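Local coordinates for protein octaprenyl Pyrophosphate Synthase (Helicobacter pylori, PDB 3TC1) that probably condenses isopentenyl diphosphate units with an allylic diphosphate in magnesium-dependent steps to build the forty-carbon chain of octaprenyl diphosphate, at residues A195-Q207 / P215-Y229. Sequence-based numbering, arbitrary orientation.
With MG (magnesium ion), chain D.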
loop_
_atom_site.group_PDB
_atom_site.type_symbol
_atom_site.label_atom_id
_atom_site.label_comp_id
_atom_site.label_asym_id
_atom_site.label_seq_id
_atom_site.Cartn_x
_atom_site.Cartn_y
_atom_site.Cartn_z
ATOM N N ALA B 195 2.815 25.902 -0.746
ATOM C CA ALA B 195 3.088 26.807 0.368
ATOM C C ALA B 195 3.120 26.030 1.685
ATOM O O ALA B 195 3.995 26.238 2.529
ATOM C CB ALA B 195 2.032 27.891 0.433
ATOM N N PHE B 196 2.160 25.126 1.843
ATOM C CA PHE B 196 2.056 24.316 3.046
ATOM C C PHE B 196 3.329 23.529 3.360
ATOM O O PHE B 196 3.794 23.530 4.496
ATOM C CB PHE B 196 0.888 23.334 2.928
ATOM C CG PHE B 196 0.792 22.375 4.080
ATOM C CD1 PHE B 196 0.301 22.793 5.314
ATOM C CD2 PHE B 196 1.238 21.064 3.946
ATOM C CE1 PHE B 196 0.259 21.919 6.399
ATOM C CE2 PHE B 196 1.198 20.181 5.027
ATOM C CZ PHE B 196 0.708 20.614 6.253
ATOM N N GLN B 197 3.892 22.857 2.363
ATOM C CA GLN B 197 5.094 22.065 2.598
ATOM C C GLN B 197 6.341 22.923 2.789
ATOM O O GLN B 197 7.268 22.523 3.493
ATOM C CB GLN B 197 5.320 21.071 1.460
ATOM C CG GLN B 197 6.410 20.041 1.759
ATOM C CD GLN B 197 6.145 19.273 3.044
ATOM O OE1 GLN B 197 5.096 18.644 3.200
ATOM N NE2 GLN B 197 7.095 19.323 3.973
ATOM N N ILE B 198 6.381 24.090 2.155
ATOM C CA ILE B 198 7.534 24.970 2.318
ATOM C C ILE B 198 7.547 25.471 3.768
ATOM O O ILE B 198 8.592 25.472 4.425
ATOM C CB ILE B 198 7.471 26.164 1.333
ATOM C CG1 ILE B 198 7.686 25.659 -0.098
ATOM C CG2 ILE B 198 8.559 27.190 1.664
ATOM C CD1 ILE B 198 7.399 26.705 -1.168
ATOM N N ILE B 199 6.377 25.866 4.269
ATOM C CA ILE B 199 6.257 26.348 5.643
ATOM C C ILE B 199 6.562 25.211 6.617
ATOM O O ILE B 199 7.127 25.425 7.695
ATOM C CB ILE B 199 4.834 26.896 5.936
ATOM C CG1 ILE B 199 4.586 28.167 5.119
ATOM C CG2 ILE B 199 4.664 27.160 7.428
ATOM C CD1 ILE B 199 5.591 29.282 5.372
ATOM N N ASP B 200 6.187 23.997 6.238
ATOM C CA ASP B 200 6.453 22.859 7.101
ATOM C C ASP B 200 7.959 22.637 7.184
ATOM O O ASP B 200 8.500 22.386 8.261
ATOM C CB ASP B 200 5.783 21.602 6.572
ATOM C CG ASP B 200 6.057 20.411 7.445
ATOM O OD1 ASP B 200 5.481 20.340 8.554
ATOM O OD2 ASP B 200 6.865 19.560 7.026
ATOM N N ASP B 201 8.640 22.735 6.046
ATOM C CA ASP B 201 10.090 22.560 6.036
ATOM C C ASP B 201 10.726 23.703 6.822
ATOM O O ASP B 201 11.745 23.528 7.491
ATOM C CB ASP B 201 10.626 22.566 4.599
ATOM C CG ASP B 201 10.273 21.297 3.834
ATOM O OD1 ASP B 201 9.703 20.368 4.452
ATOM O OD2 ASP B 201 10.577 21.224 2.617
ATOM N N LEU B 202 10.111 24.880 6.746
ATOM C CA LEU B 202 10.625 26.042 7.451
ATOM C C LEU B 202 10.507 25.832 8.964
ATOM O O LEU B 202 11.454 26.085 9.709
ATOM C CB LEU B 202 9.858 27.295 7.011
ATOM C CG LEU B 202 10.344 28.645 7.546
ATOM C CD1 LEU B 202 11.817 28.828 7.218
ATOM C CD2 LEU B 202 9.517 29.766 6.928
ATOM N N LEU B 203 9.351 25.346 9.408
ATOM C CA LEU B 203 9.105 25.097 10.824
ATOM C C LEU B 203 10.003 24.022 11.436
ATOM O O LEU B 203 10.045 23.860 12.658
ATOM C CB LEU B 203 7.633 24.747 11.047
ATOM C CG LEU B 203 6.689 25.937 10.851
ATOM C CD1 LEU B 203 5.239 25.487 10.979
ATOM C CD2 LEU B 203 7.020 27.012 11.885
ATOM N N ASP B 204 10.727 23.291 10.595
ATOM C CA ASP B 204 11.628 22.267 11.101
ATOM C C ASP B 204 12.902 22.915 11.607
ATOM O O ASP B 204 13.586 22.375 12.481
ATOM C CB ASP B 204 12.012 21.274 10.003
ATOM C CG ASP B 204 12.955 20.179 10.508
ATOM O OD1 ASP B 204 12.544 19.383 11.380
ATOM O OD2 ASP B 204 14.108 20.108 10.040
ATOM N N ILE B 205 13.221 24.082 11.061
ATOM C CA ILE B 205 14.457 24.751 11.446
ATOM C C ILE B 205 14.333 26.132 12.057
ATOM O O ILE B 205 15.336 26.803 12.284
ATOM C CB ILE B 205 15.426 24.815 10.244
ATOM C CG1 ILE B 205 14.728 25.428 9.021
ATOM C CG2 ILE B 205 15.921 23.418 9.920
ATOM C CD1 ILE B 205 14.651 26.944 9.035
ATOM N N THR B 206 13.113 26.568 12.328
ATOM C CA THR B 206 12.960 27.874 12.922
ATOM C C THR B 206 11.751 27.924 13.827
ATOM O O THR B 206 10.727 27.282 13.582
ATOM C CB THR B 206 12.881 28.989 11.853
ATOM O OG1 THR B 206 13.197 30.248 12.466
ATOM C CG2 THR B 206 11.486 29.056 11.232
ATOM N N GLN B 207 11.888 28.706 14.884
ATOM C CA GLN B 207 10.841 28.826 15.870
ATOM C C GLN B 207 9.500 29.345 15.437
ATOM O O GLN B 207 9.355 30.252 14.623
ATOM C CB GLN B 207 11.320 29.643 17.068
ATOM C CG GLN B 207 11.891 28.763 18.160
ATOM C CD GLN B 207 10.848 28.287 19.164
ATOM O OE1 GLN B 207 9.645 28.332 18.908
ATOM N NE2 GLN B 207 11.318 27.820 20.317
ATOM N N PRO B 215 12.252 24.041 17.506
ATOM C CA PRO B 215 12.168 23.354 16.212
ATOM C C PRO B 215 12.822 21.973 16.300
ATOM O O PRO B 215 13.855 21.809 16.951
ATOM C CB PRO B 215 12.899 24.312 15.265
ATOM C CG PRO B 215 13.859 25.040 16.177
ATOM C CD PRO B 215 13.005 25.300 17.391
ATOM N N ASN B 216 12.214 20.982 15.655
ATOM C CA ASN B 216 12.731 19.617 15.697
ATOM C C ASN B 216 14.086 19.409 15.033
ATOM O O ASN B 216 14.857 18.559 15.468
ATOM C CB ASN B 216 11.744 18.636 15.051
ATOM C CG ASN B 216 10.386 18.619 15.734
ATOM O OD1 ASN B 216 10.285 18.735 16.956
ATOM N ND2 ASN B 216 9.335 18.449 14.942
ATOM N N PHE B 217 14.373 20.174 13.982
ATOM C CA PHE B 217 15.619 20.000 13.237
ATOM C C PHE B 217 15.786 18.519 12.909
ATOM O O PHE B 217 16.814 17.898 13.199
ATOM C CB PHE B 217 16.825 20.521 14.028
ATOM C CG PHE B 217 17.168 21.954 13.723
ATOM C CD1 PHE B 217 16.511 22.994 14.365
ATOM C CD2 PHE B 217 18.126 22.260 12.756
ATOM C CE1 PHE B 217 16.797 24.320 14.049
ATOM C CE2 PHE B 217 18.420 23.581 12.432
ATOM C CZ PHE B 217 17.753 24.614 13.080
ATOM N N SER B 218 14.747 17.963 12.293
ATOM C CA SER B 218 14.718 16.555 11.919
ATOM C C SER B 218 15.119 16.283 10.472
ATOM O O SER B 218 15.642 15.214 10.163
ATOM C CB SER B 218 13.306 15.990 12.123
ATOM O OG SER B 218 12.838 16.193 13.448
ATOM N N ASP B 219 14.877 17.249 9.592
ATOM C CA ASP B 219 15.136 17.060 8.168
ATOM C C ASP B 219 16.554 16.791 7.673
ATOM O O ASP B 219 16.810 15.731 7.106
ATOM C CB ASP B 219 14.518 18.223 7.374
ATOM C CG ASP B 219 13.002 18.303 7.540
ATOM O OD1 ASP B 219 12.384 17.275 7.907
ATOM O OD2 ASP B 219 12.424 19.384 7.296
ATOM N N PHE B 220 17.476 17.731 7.867
ATOM C CA PHE B 220 18.846 17.542 7.378
ATOM C C PHE B 220 19.495 16.310 8.013
ATOM O O PHE B 220 20.238 15.570 7.359
ATOM C CB PHE B 220 19.685 18.792 7.670
ATOM C CG PHE B 220 20.877 18.957 6.759
ATOM C CD1 PHE B 220 20.727 18.879 5.374
ATOM C CD2 PHE B 220 22.140 19.215 7.281
ATOM C CE1 PHE B 220 21.816 19.053 4.523
ATOM C CE2 PHE B 220 23.236 19.391 6.441
ATOM C CZ PHE B 220 23.073 19.308 5.056
ATOM N N LYS B 221 19.207 16.107 9.294
ATOM C CA LYS B 221 19.724 14.968 10.049
ATOM C C LYS B 221 19.279 13.656 9.404
ATOM O O LYS B 221 19.959 12.633 9.520
ATOM C CB LYS B 221 19.212 15.045 11.493
ATOM C CG LYS B 221 19.498 13.821 12.347
ATOM C CD LYS B 221 18.983 14.020 13.770
ATOM C CE LYS B 221 17.470 14.180 13.803
ATOM N NZ LYS B 221 16.968 14.458 15.176
ATOM N N GLU B 222 18.136 13.697 8.725
ATOM C CA GLU B 222 17.591 12.520 8.056
ATOM C C GLU B 222 17.941 12.448 6.573
ATOM O O GLU B 222 17.455 11.567 5.868
ATOM C CB GLU B 222 16.069 12.478 8.200
ATOM C CG GLU B 222 15.560 12.145 9.587
ATOM C CD GLU B 222 14.053 11.978 9.607
ATOM O OE1 GLU B 222 13.540 11.116 8.860
ATOM O OE2 GLU B 222 13.382 12.709 10.366
ATOM N N GLY B 223 18.754 13.385 6.091
ATOM C CA GLY B 223 19.141 13.356 4.692
ATOM C C GLY B 223 18.306 14.182 3.727
ATOM O O GLY B 223 18.535 14.135 2.516
ATOM N N LYS B 224 17.344 14.943 4.238
ATOM C CA LYS B 224 16.506 15.767 3.370
ATOM C C LYS B 224 17.071 17.176 3.254
ATOM O O LYS B 224 17.119 17.896 4.247
ATOM C CB LYS B 224 15.082 15.858 3.924
ATOM C CG LYS B 224 14.339 14.531 3.989
ATOM C CD LYS B 224 12.967 14.721 4.610
ATOM C CE LYS B 224 12.244 13.396 4.773
ATOM N NZ LYS B 224 10.961 13.563 5.510
ATOM N N THR B 225 17.508 17.563 2.054
ATOM C CA THR B 225 18.037 18.906 1.844
ATOM C C THR B 225 16.866 19.795 1.426
ATOM O O THR B 225 16.595 19.967 0.235
ATOM C CB THR B 225 19.119 18.938 0.745
ATOM O OG1 THR B 225 20.114 17.941 1.019
ATOM C CG2 THR B 225 19.796 20.305 0.719
ATOM N N THR B 226 16.176 20.348 2.420
ATOM C CA THR B 226 15.007 21.192 2.191
ATOM C C THR B 226 15.362 22.587 1.679
ATOM O O THR B 226 16.532 22.965 1.650
ATOM C CB THR B 226 14.164 21.306 3.480
ATOM O OG1 THR B 226 14.963 21.855 4.533
ATOM C CG2 THR B 226 13.684 19.920 3.916
ATOM N N LEU B 227 14.345 23.351 1.284
ATOM C CA LEU B 227 14.566 24.692 0.735
ATOM C C LEU B 227 15.540 25.571 1.527
ATOM O O LEU B 227 16.434 26.177 0.948
ATOM C CB LEU B 227 13.226 25.425 0.555
ATOM C CG LEU B 227 13.305 26.708 -0.288
ATOM C CD1 LEU B 227 13.995 26.411 -1.619
ATOM C CD2 LEU B 227 11.905 27.266 -0.521
ATOM N N PRO B 228 15.374 25.666 2.860
ATOM C CA PRO B 228 16.307 26.501 3.622
ATOM C C PRO B 228 17.768 26.136 3.341
ATOM O O PRO B 228 18.611 27.009 3.158
ATOM C CB PRO B 228 15.918 26.215 5.071
ATOM C CG PRO B 228 14.446 25.951 4.972
ATOM C CD PRO B 228 14.350 25.082 3.740
ATOM N N TYR B 229 18.059 24.838 3.311
ATOM C CA TYR B 229 19.418 24.355 3.069
ATOM C C TYR B 229 19.864 24.620 1.639
ATOM O O TYR B 229 21.032 24.917 1.389
ATOM C CB TYR B 229 19.493 22.857 3.390
ATOM C CG TYR B 229 19.329 22.576 4.869
ATOM C CD1 TYR B 229 20.423 22.633 5.737
ATOM C CD2 TYR B 229 18.071 22.304 5.409
ATOM C CE1 TYR B 229 20.268 22.424 7.109
ATOM C CE2 TYR B 229 17.906 22.097 6.784
ATOM C CZ TYR B 229 19.008 22.158 7.623
ATOM O OH TYR B 229 18.848 21.939 8.974
HETATM MG MG MG D . 8.376 18.468 8.264
HETATM O O HOH W 1 8.625 20.458 9.740
HETATM O O HOH W 2 6.918 17.747 9.879
HETATM O O HOH W 3 13.712 21.768 6.851
HETATM O O HOH W 4 9.954 19.139 6.797
HETATM O O HOH W 5 9.765 21.590 14.202
HETATM O O HOH W 6 16.917 20.117 9.620
HETATM O O HOH W 7 10.069 18.752 11.726
HETATM O O HOH W 8 10.154 17.272 9.242
HETATM O O HOH W 9 7.951 16.695 6.545
#
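I205 covers one face of the F217 ring, its CG2 standing 3.8 Å from the ring centroid and 21° off the normal (CH-pi), while P215 O meets the ring edge in plane. I205 CG2 also lies 3.4 Å from Y229 OH; one face of the Y229 ring takes F220 CG, its edge T226 OG1. DDLLD (200–204), on helix 182-205, fits the second aspartate-rich motif of all-helical polyprenyl synthases. D200 OD2 binds magnesium at 2.2 Å, whereas D219 approaches the ion through waters 4 and 8, water 4 also donating to D201 OD1. D204 holds three successive N-H groups: F217 N donates to its backbone O (2.8 Å), and its carboxylate, CG anti to the backbone N, takes S218 N on the syn lone pair of OD1 (2.8 Å, 168°) and D219 N on OD2 from above the plane. The D204 and D219 carboxylates stack, planes 27° apart, with acceptors D204 OD2 and D219 OD2 3.3 Å apart; the N-H groups and water 6 on D204, and donating waters 3 and 4 on D219 OD2, probably offset the like charges. D201 OD2 is hydrogen-bonded to Y155 OH on helix 152-177. Water 3 also donates to D201 O and accepts from T226 OG1 at 2.6 Å.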